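PDB 4P1L: solute-binding protein Csal_2479 from Chromohalobacter salexigens, which binds D-glucuronate and probably delivers it to the permease of a tripartite ATP-independent periplasmic (TRAP) transport system. Local coordinates for residues A[100-104]-A[171-175]; A[164-170]-A[184-190]. One frame throughout, in Å; residues are numbered along the deposited sequence.

Interaction 1: A[100-104]-A[171-175]; sequences NVLSL and NDLYV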
ATOM      1  N   ASN A 100      -6.216  -9.004  -4.897  1.00 16.19           N
ATOM      2  CA  ASN A 100      -5.259  -8.931  -6.008  1.00 14.96           C
ATOM      3  C   ASN A 100      -5.686  -7.967  -7.105  1.00 14.73           C
ATOM      4  O   ASN A 100      -4.850  -7.469  -7.856  1.00 15.34           O
ATOM      5  CB  ASN A 100      -5.011 -10.295  -6.651  1.00 18.87           C
ATOM      6  CG  ASN A 100      -3.973 -11.089  -5.924  1.00 29.13           C
ATOM      7  OD1 ASN A 100      -2.873 -10.606  -5.688  1.00 25.68           O
ATOM      8  ND2 ASN A 100      -4.337 -12.304  -5.509  1.00 35.96           N
ATOM      9  N   VAL A 101      -6.984  -7.694  -7.197  1.00 16.14           N
ATOM     10  CA  VAL A 101      -7.458  -6.765  -8.221  1.00 14.71           C
ATOM     11  C   VAL A 101      -6.780  -5.409  -8.059  1.00 14.08           C
ATOM     12  O   VAL A 101      -6.469  -4.747  -9.045  1.00 14.83           O
ATOM     13  CB  VAL A 101      -8.993  -6.609  -8.151  1.00 18.61           C
ATOM     14  CG1 VAL A 101      -9.475  -5.469  -9.043  1.00 16.62           C
ATOM     15  CG2 VAL A 101      -9.671  -7.921  -8.560  1.00 20.28           C
ATOM     16  N   LEU A 102      -6.522  -5.017  -6.810  1.00 13.78           N
ATOM     17  CA  LEU A 102      -5.937  -3.725  -6.501  1.00 14.22           C
ATOM     18  C   LEU A 102      -4.478  -3.635  -6.910  1.00 15.73           C
ATOM     19  O   LEU A 102      -3.922  -2.546  -6.986  1.00 14.22           O
ATOM     20  CB  LEU A 102      -6.064  -3.437  -4.998  1.00 13.82           C
ATOM     21  CG  LEU A 102      -7.489  -3.407  -4.498  1.00 15.78           C
ATOM     22  CD1 LEU A 102      -7.490  -3.293  -2.946  1.00 14.57           C
ATOM     23  CD2 LEU A 102      -8.306  -2.302  -5.154  1.00 15.30           C
ATOM     24  N   SER A 103      -3.864  -4.785  -7.158  1.00 13.25           N
ATOM     25  CA  SER A 103      -2.460  -4.844  -7.587  1.00 13.51           C
ATOM     26  C   SER A 103      -2.326  -4.956  -9.087  1.00 15.33           C
ATOM     27  O   SER A 103      -1.220  -5.100  -9.598  1.00 14.41           O
ATOM     28  CB  SER A 103      -1.760  -6.024  -6.912  1.00 14.53           C
ATOM     29  OG  SER A 103      -1.558  -5.747  -5.545  1.00 16.23           O
ATOM     30  N   LEU A 104      -3.437  -4.874  -9.812  1.00 14.44           N
ATOM     31  CA  LEU A 104      -3.314  -4.773 -11.256  1.00 14.04           C
ATOM     32  C   LEU A 104      -2.745  -3.397 -11.599  1.00 13.64           C
ATOM     33  O   LEU A 104      -3.293  -2.375 -11.168  1.00 15.51           O
ATOM     34  CB  LEU A 104      -4.666  -5.050 -11.940  1.00 14.01           C
ATOM     35  CG  LEU A 104      -5.198  -6.492 -11.871  1.00 14.55           C
ATOM     36  CD1 LEU A 104      -6.695  -6.584 -12.239  1.00 15.06           C
ATOM     37  CD2 LEU A 104      -4.377  -7.422 -12.805  1.00 17.65           C
ATOM     38  N   ASN A 171       4.189 -10.152  -4.186  1.00 14.47           N
ATOM     39  CA  ASN A 171       2.999 -10.493  -4.924  1.00 14.50           C
ATOM     40  C   ASN A 171       3.483 -10.789  -6.350  1.00 16.90           C
ATOM     41  O   ASN A 171       4.177  -9.984  -6.968  1.00 14.86           O
ATOM     42  CB  ASN A 171       2.015  -9.342  -4.895  1.00 14.64           C
ATOM     43  CG  ASN A 171       0.691  -9.685  -5.532  1.00 14.54           C
ATOM     44  OD1 ASN A 171       0.615 -10.402  -6.533  1.00 14.64           O
ATOM     45  ND2 ASN A 171      -0.377  -9.172  -4.940  1.00 16.94           N
ATOM     46  N   ASP A 172       3.152 -11.973  -6.850  1.00 14.81           N
ATOM     47  CA  ASP A 172       3.648 -12.417  -8.152  1.00 14.90           C
ATOM     48  C   ASP A 172       3.270 -11.423  -9.259  1.00 15.89           C
ATOM     49  O   ASP A 172       3.971 -11.317 -10.265  1.00 15.14           O
ATOM     50  CB  ASP A 172       3.062 -13.789  -8.529  1.00 16.95           C
ATOM     51  CG  ASP A 172       3.616 -14.933  -7.694  1.00 22.96           C
ATOM     52  OD1 ASP A 172       4.563 -14.708  -6.912  1.00 20.08           O
ATOM     53  OD2 ASP A 172       3.107 -16.064  -7.849  1.00 23.09           O
ATOM     54  N   LEU A 173       2.158 -10.717  -9.086  1.00 14.30           N
ATOM     55  CA  LEU A 173       1.735  -9.737 -10.080  1.00 14.17           C
ATOM     56  C   LEU A 173       2.805  -8.684 -10.335  1.00 14.11           C
ATOM     57  O   LEU A 173       2.940  -8.201 -11.474  1.00 15.53           O
ATOM     58  CB  LEU A 173       0.437  -9.022  -9.680  1.00 14.28           C
ATOM     59  CG  LEU A 173      -0.848  -9.814  -9.893  1.00 14.82           C
ATOM     60  CD1 LEU A 173      -2.068  -9.086  -9.344  1.00 16.07           C
ATOM     61  CD2 LEU A 173      -1.057 -10.102 -11.379  1.00 15.13           C
ATOM     62  N   TYR A 174       3.537  -8.317  -9.288  1.00 13.55           N
ATOM     63  CA  TYR A 174       4.609  -7.305  -9.399  1.00 13.29           C
ATOM     64  C   TYR A 174       5.817  -7.809 -10.185  1.00 13.92           C
ATOM     65  O   TYR A 174       6.475  -7.048 -10.858  1.00 13.24           O
ATOM     66  CB  TYR A 174       5.069  -6.808  -8.019  1.00 13.21           C
ATOM     67  CG  TYR A 174       3.941  -6.315  -7.140  1.00 13.33           C
ATOM     68  CD1 TYR A 174       2.816  -5.720  -7.694  1.00 13.42           C
ATOM     69  CD2 TYR A 174       3.993  -6.475  -5.761  1.00 13.49           C
ATOM     70  CE1 TYR A 174       1.763  -5.270  -6.888  1.00 13.67           C
ATOM     71  CE2 TYR A 174       2.956  -6.055  -4.950  1.00 13.73           C
ATOM     72  CZ  TYR A 174       1.840  -5.461  -5.505  1.00 14.93           C
ATOM     73  OH  TYR A 174       0.816  -5.018  -4.689  1.00 14.85           O
ATOM     74  N   VAL A 175       6.139  -9.092 -10.060  1.00 14.73           N
ATOM     75  CA  VAL A 175       7.198  -9.663 -10.896  1.00 17.41           C
ATOM     76  C   VAL A 175       6.743  -9.667 -12.362  1.00 18.57           C
ATOM     77  O   VAL A 175       7.497  -9.296 -13.275  1.00 15.12           O
ATOM     78  CB  VAL A 175       7.566 -11.071 -10.413  1.00 14.19           C
ATOM     79  CG1 VAL A 175       8.607 -11.728 -11.346  1.00 14.63           C
ATOM     80  CG2 VAL A 175       8.051 -11.018  -8.983  1.00 15.77           C
TER
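Two polar side-chain bonds join Asn-100 to Asn-171 and Ser-103 to Tyr-174, with the isobutyl group of Leu-173 set in beside them. The ND2 of Asn-171 donates to OD1 of Asn-100 over 3.0 Å and approaches nearly in line with the acceptor's C=O bond, at 173°. The two amides are not coplanar: their planes stand 77° apart. Next to this bond, Ser-103 OG lies 2.6 Å from Tyr-174 OH, a short hydrogen bond in which either hydroxyl could be the donor. Leu-173 reaches the same turn with one methyl, CD1, which sits 3.5 Å from Asn-100 O and 3.9 Å from Ser-103 CB.

Behind these contacts, Asn-171 is the N-cap of helix 172-181: its OD1 accepts from Leu-173 N at 3.0 Å, leaving ND2 to face the other segment. With CG anti to its own nitrogen (chi1 -174°), the amide comes over one face of the Tyr-174 ring near its rim, CG 4.3 Å above the plane. ND2 also donates to Gly-90 O, so the amide is gripped at both ends. Replacing Asn-171 with an alanine would probably leave Leu-173 N without its cap and Asn-100 OD1 without this donor.

Farther out, Ile-303 and Tyr-304 of helix 301-310 pack on Leu-173 and Leu-104, respectively. One amide thus serves both as helix cap and as cross-link, and its acceptor and donor ends, each engaged, fix which way round it sits at the start of a helix close to the glucuronate pocket.

Interaction 2: A[164-170]-A[184-190]; sequences LKVRVMN and NATPMAY. With BDP (beta-D-glucopyranuronic acid), chain C.
The guanidinium of Arg-167 meets Met-188 O and the carboxylate of D-glucuronate at its edge, while Met-169 N lies 4.0 Å above one face, over the centre. NE and NH2 grip Met-188 O side-on, at 2.9 and 2.8 Å respectively, and the oxygen lies in the guanidinium plane. The other edge pairs end-on with the sugar acid: NH1 donates to O6A at 2.8 Å and NH2 to O6B at 2.9 Å, nearly straight at 178° and 175°. One face of the Tyr-190 ring is turned to the sugar, with BDP C5 3.8 Å above it and offset toward the rim. Met-169, a selenomethionine, brings SE to within 3.5 Å of BDP C6.

These groups stand at the C-terminal end of two parallel strands, 165-168 and 184-187, paired from Lys-165 with Asn-184 to Val-168 with Pro-187 and joined through helix 172-181 as a beta-alpha-beta unit. The ladder continues past the strands, where Met-188 N donates to Val-168 O at 3.1 Å, placing the carbonyl that Arg-167 holds.

A bend at chi2 (-93°) turns the guanidinium toward that carbonyl, and CG lies against Met-188 CB. Lys-165 lies on the same sheet face as Arg-167; its chain passes Asn-184 OD1, and its NZ bonds to Val-201 O. Arg-146 also donates to the glucuronate, and its side chain packs against those of Arg-167 and Met-169.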
ATOM      1  N   LEU A 164      17.586  -3.639 -15.496  1.00 18.32           N
ATOM      2  CA  LEU A 164      17.433  -3.282 -14.095  1.00 18.90           C
ATOM      3  C   LEU A 164      16.859  -4.445 -13.300  1.00 21.16           C
ATOM      4  O   LEU A 164      15.881  -5.067 -13.701  1.00 21.37           O
ATOM      5  CB  LEU A 164      16.547  -2.043 -13.925  1.00 16.25           C
ATOM      6  CG  LEU A 164      16.991  -0.749 -14.622  1.00 22.84           C
ATOM      7  CD1 LEU A 164      15.975   0.363 -14.359  1.00 22.06           C
ATOM      8  CD2 LEU A 164      18.351  -0.319 -14.160  1.00 22.49           C
ATOM      9  N   LYS A 165      17.489  -4.723 -12.168  1.00 18.18           N
ATOM     10  CA  LYS A 165      16.965  -5.650 -11.193  1.00 15.41           C
ATOM     11  C   LYS A 165      16.241  -4.813 -10.143  1.00 15.09           C
ATOM     12  O   LYS A 165      16.877  -4.047  -9.386  1.00 18.06           O
ATOM     13  CB  LYS A 165      18.099  -6.450 -10.568  1.00 18.58           C
ATOM     14  CG  LYS A 165      17.652  -7.522  -9.577  1.00 27.84           C
ATOM     15  CD  LYS A 165      18.750  -8.570  -9.427  1.00 32.83           C
ATOM     16  CE  LYS A 165      18.330  -9.717  -8.528  1.00 41.41           C
ATOM     17  NZ  LYS A 165      18.488  -9.341  -7.099  1.00 41.78           N
ATOM     18  N   VAL A 166      14.919  -4.964 -10.111  1.00 14.84           N
ATOM     19  CA  VAL A 166      14.051  -4.128  -9.294  1.00 14.08           C
ATOM     20  C   VAL A 166      13.369  -4.940  -8.200  1.00 15.04           C
ATOM     21  O   VAL A 166      12.719  -5.976  -8.462  1.00 16.28           O
ATOM     22  CB  VAL A 166      12.951  -3.447 -10.145  1.00 13.73           C
ATOM     23  CG1 VAL A 166      12.177  -2.400  -9.310  1.00 13.62           C
ATOM     24  CG2 VAL A 166      13.526  -2.812 -11.424  1.00 14.99           C
ATOM     25  N   ARG A 167      13.537  -4.479  -6.967  1.00 15.16           N
ATOM     26  CA  ARG A 167      12.825  -5.058  -5.837  1.00 15.74           C
ATOM     27  C   ARG A 167      11.345  -4.733  -5.930  1.00 14.25           C
ATOM     28  O   ARG A 167      10.963  -3.620  -6.299  1.00 14.81           O
ATOM     29  CB  ARG A 167      13.362  -4.525  -4.509  1.00 15.90           C
ATOM     30  CG  ARG A 167      12.622  -5.033  -3.313  1.00 16.24           C
ATOM     31  CD  ARG A 167      11.501  -4.092  -2.885  1.00 15.81           C
ATOM     32  NE  ARG A 167      10.772  -4.573  -1.711  1.00 14.95           N
ATOM     33  CZ  ARG A 167       9.781  -3.908  -1.135  1.00 15.69           C
ATOM     34  NH1 ARG A 167       9.378  -2.733  -1.638  1.00 15.42           N
ATOM     35  NH2 ARG A 167       9.168  -4.417  -0.076  1.00 18.14           N
ATOM     36  N   VAL A 168      10.530  -5.726  -5.598  1.00 14.66           N
ATOM     37  CA  VAL A 168       9.091  -5.560  -5.468  1.00 14.24           C
ATOM     38  C   VAL A 168       8.634  -6.189  -4.163  1.00 14.79           C
ATOM     39  O   VAL A 168       9.391  -6.911  -3.504  1.00 14.92           O
ATOM     40  CB  VAL A 168       8.326  -6.194  -6.656  1.00 15.25           C
ATOM     41  CG1 VAL A 168       8.607  -5.438  -7.922  1.00 13.21           C
ATOM     42  CG2 VAL A 168       8.655  -7.675  -6.809  1.00 14.81           C
HETATM   43  N   MSE A 169       7.403  -5.886  -3.772  1.00 15.14           N
HETATM   44  CA  MSE A 169       6.781  -6.546  -2.643  1.00 16.98           C
HETATM   45  C   MSE A 169       6.443  -7.975  -3.072  1.00 14.24           C
HETATM   46  O   MSE A 169       6.549  -8.317  -4.263  1.00 13.98           O
HETATM   47  CB  MSE A 169       5.516  -5.789  -2.238  1.00 15.89           C
HETATM   48  CG  MSE A 169       5.808  -4.410  -1.672  1.00 14.41           C
HETATM   49 SE   MSE A 169       4.236  -3.523  -0.913  1.00 17.85          SE
HETATM   50  CE  MSE A 169       3.268  -3.234  -2.560  1.00 14.61           C
ATOM     51  N   ASN A 170       6.013  -8.793  -2.121  1.00 19.17           N
ATOM     52  CA  ASN A 170       5.807 -10.217  -2.412  1.00 28.23           C
ATOM     53  C   ASN A 170       4.402 -10.496  -2.917  1.00 25.70           C
ATOM     54  O   ASN A 170       3.536 -10.963  -2.181  1.00 28.44           O
ATOM     55  CB  ASN A 170       6.156 -11.124  -1.214  1.00 29.91           C
ATOM     56  CG  ASN A 170       6.330 -12.597  -1.630  1.00 41.30           C
ATOM     57  OD1 ASN A 170       6.672 -12.899  -2.788  1.00 30.35           O
ATOM     58  ND2 ASN A 170       6.076 -13.518  -0.692  1.00 39.32           N
ATOM     59  N   ASN A 184      13.917  -7.180 -14.619  1.00 18.59           N
ATOM     60  CA  ASN A 184      13.735  -8.393 -13.842  1.00 16.84           C
ATOM     61  C   ASN A 184      13.511  -7.976 -12.400  1.00 19.50           C
ATOM     62  O   ASN A 184      13.900  -6.883 -11.994  1.00 18.90           O
ATOM     63  CB  ASN A 184      14.903  -9.373 -14.027  1.00 27.19           C
ATOM     64  CG  ASN A 184      16.193  -8.884 -13.429  1.00 25.75           C
ATOM     65  OD1 ASN A 184      16.509  -9.173 -12.270  1.00 29.25           O
ATOM     66  ND2 ASN A 184      16.972  -8.168 -14.221  1.00 29.53           N
ATOM     67  N   ALA A 185      12.819  -8.815 -11.651  1.00 16.64           N
ATOM     68  CA  ALA A 185      12.320  -8.415 -10.352  1.00 16.22           C
ATOM     69  C   ALA A 185      12.746  -9.379  -9.251  1.00 16.93           C
ATOM     70  O   ALA A 185      13.086 -10.540  -9.498  1.00 19.74           O
ATOM     71  CB  ALA A 185      10.800  -8.321 -10.391  1.00 15.61           C
ATOM     72  N   THR A 186      12.701  -8.907  -8.016  1.00 16.71           N
ATOM     73  CA  THR A 186      12.989  -9.778  -6.906  1.00 19.99           C
ATOM     74  C   THR A 186      12.198  -9.309  -5.690  1.00 21.52           C
ATOM     75  O   THR A 186      12.258  -8.141  -5.319  1.00 17.28           O
ATOM     76  CB  THR A 186      14.497  -9.824  -6.603  1.00 26.12           C
ATOM     77  OG1 THR A 186      14.739 -10.733  -5.516  1.00 35.67           O
ATOM     78  CG2 THR A 186      15.004  -8.480  -6.230  1.00 26.45           C
ATOM     79  N   PRO A 187      11.414 -10.215  -5.103  1.00 20.67           N
ATOM     80  CA  PRO A 187      10.585  -9.902  -3.940  1.00 18.40           C
ATOM     81  C   PRO A 187      11.458  -9.801  -2.708  1.00 19.03           C
ATOM     82  O   PRO A 187      12.365 -10.617  -2.542  1.00 19.78           O
ATOM     83  CB  PRO A 187       9.624 -11.105  -3.874  1.00 21.44           C
ATOM     84  CG  PRO A 187      10.393 -12.222  -4.469  1.00 30.54           C
ATOM     85  CD  PRO A 187      11.224 -11.612  -5.555  1.00 25.79           C
HETATM   86  N   MSE A 188      11.193  -8.819  -1.851  1.00 20.07           N
HETATM   87  CA  MSE A 188      12.037  -8.589  -0.676  1.00 20.35           C
HETATM   88  C   MSE A 188      11.296  -7.754   0.375  1.00 17.54           C
HETATM   89  O   MSE A 188      10.530  -6.852   0.026  1.00 15.77           O
HETATM   90  CB  MSE A 188      13.304  -7.858  -1.131  1.00 18.27           C
HETATM   91  CG  MSE A 188      14.324  -7.631  -0.080  1.00 29.33           C
HETATM   92 SE   MSE A 188      15.841  -6.565  -0.802  1.00 29.75          SE
HETATM   93  CE  MSE A 188      16.167  -7.535  -2.416  1.00 17.50           C
ATOM     94  N   ALA A 189      11.533  -8.064   1.644  1.00 19.02           N
ATOM     95  CA  ALA A 189      11.041  -7.262   2.780  1.00 23.52           C
ATOM     96  C   ALA A 189      11.472  -5.815   2.649  1.00 16.56           C
ATOM     97  O   ALA A 189      12.608  -5.527   2.321  1.00 16.74           O
ATOM     98  CB  ALA A 189      11.531  -7.826   4.099  1.00 26.78           C
ATOM     99  N   TYR A 190      10.540  -4.909   2.904  1.00 18.99           N
ATOM    100  CA  TYR A 190      10.777  -3.461   2.813  1.00 19.04           C
ATOM    101  C   TYR A 190      12.053  -3.021   3.564  1.00 19.48           C
ATOM    102  O   TYR A 190      12.845  -2.221   3.041  1.00 17.33           O
ATOM    103  CB  TYR A 190       9.530  -2.754   3.359  1.00 20.12           C
ATOM    104  CG  TYR A 190       9.493  -1.249   3.282  1.00 17.29           C
ATOM    105  CD1 TYR A 190       9.797  -0.571   2.102  1.00 16.78           C
ATOM    106  CD2 TYR A 190       9.113  -0.493   4.390  1.00 18.02           C
ATOM    107  CE1 TYR A 190       9.754   0.805   2.048  1.00 18.42           C
ATOM    108  CE2 TYR A 190       9.059   0.881   4.334  1.00 19.89           C
ATOM    109  CZ  TYR A 190       9.381   1.524   3.158  1.00 16.17           C
ATOM    110  OH  TYR A 190       9.331   2.895   3.083  1.00 18.44           O
TER
HETATM  111  C1  BDP C 401       4.770   1.336   1.264  1.00 11.57           C
HETATM  112  C2  BDP C 401       3.617   0.737   2.057  1.00 10.53           C
HETATM  113  C3  BDP C 401       4.156  -0.211   3.059  1.00 16.70           C
HETATM  114  C4  BDP C 401       4.909  -1.270   2.319  1.00 12.52           C
HETATM  115  C5  BDP C 401       6.048  -0.647   1.469  1.00 10.25           C
HETATM  116  C6  BDP C 401       6.822  -1.683   0.658  1.00 12.94           C
HETATM  117  O2  BDP C 401       2.975   1.821   2.708  1.00 13.24           O
HETATM  118  O3  BDP C 401       2.951  -0.882   3.705  1.00 13.74           O
HETATM  119  O4  BDP C 401       5.463  -2.226   3.239  1.00 12.28           O
HETATM  120  O5  BDP C 401       5.504   0.295   0.598  1.00 11.81           O
HETATM  121  O6A BDP C 401       7.261  -1.305  -0.477  1.00 13.40           O
HETATM  122  O1  BDP C 401       4.274   2.188   0.292  1.00 14.07           O
HETATM  123  O6B BDP C 401       7.062  -2.804   1.152  1.00 15.87           O
HETATM  124  O   HOH W   1       7.597  -7.904   0.452  1.00 45.78           O

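How the interactions relate
Interactions 1 and 2 lie with their centres about 13 Å apart and share one beta-alpha-beta unit: strand 165-168 leads through residues 169-171 into helix 172-181, which leads to strand 184-187. Segment 100-104 comes first in the chain; 164-170, 171-175 and 184-190 follow, so the two contacts interleave. They also touch: Tyr-174 CB packs 3.6 Å from Val-168 CB, and Val-175 CA lies 3.9 Å from Ala-185 CB, which seats the first turn of the helix on the strand pair. Geometrically, interaction 2 supplies Arg-167, Met-169 and Tyr-190 to the glucuronate pocket, whereas interaction 1 ties the intervening helix's beginning to the loop between strand 84-88 and helix 111-118.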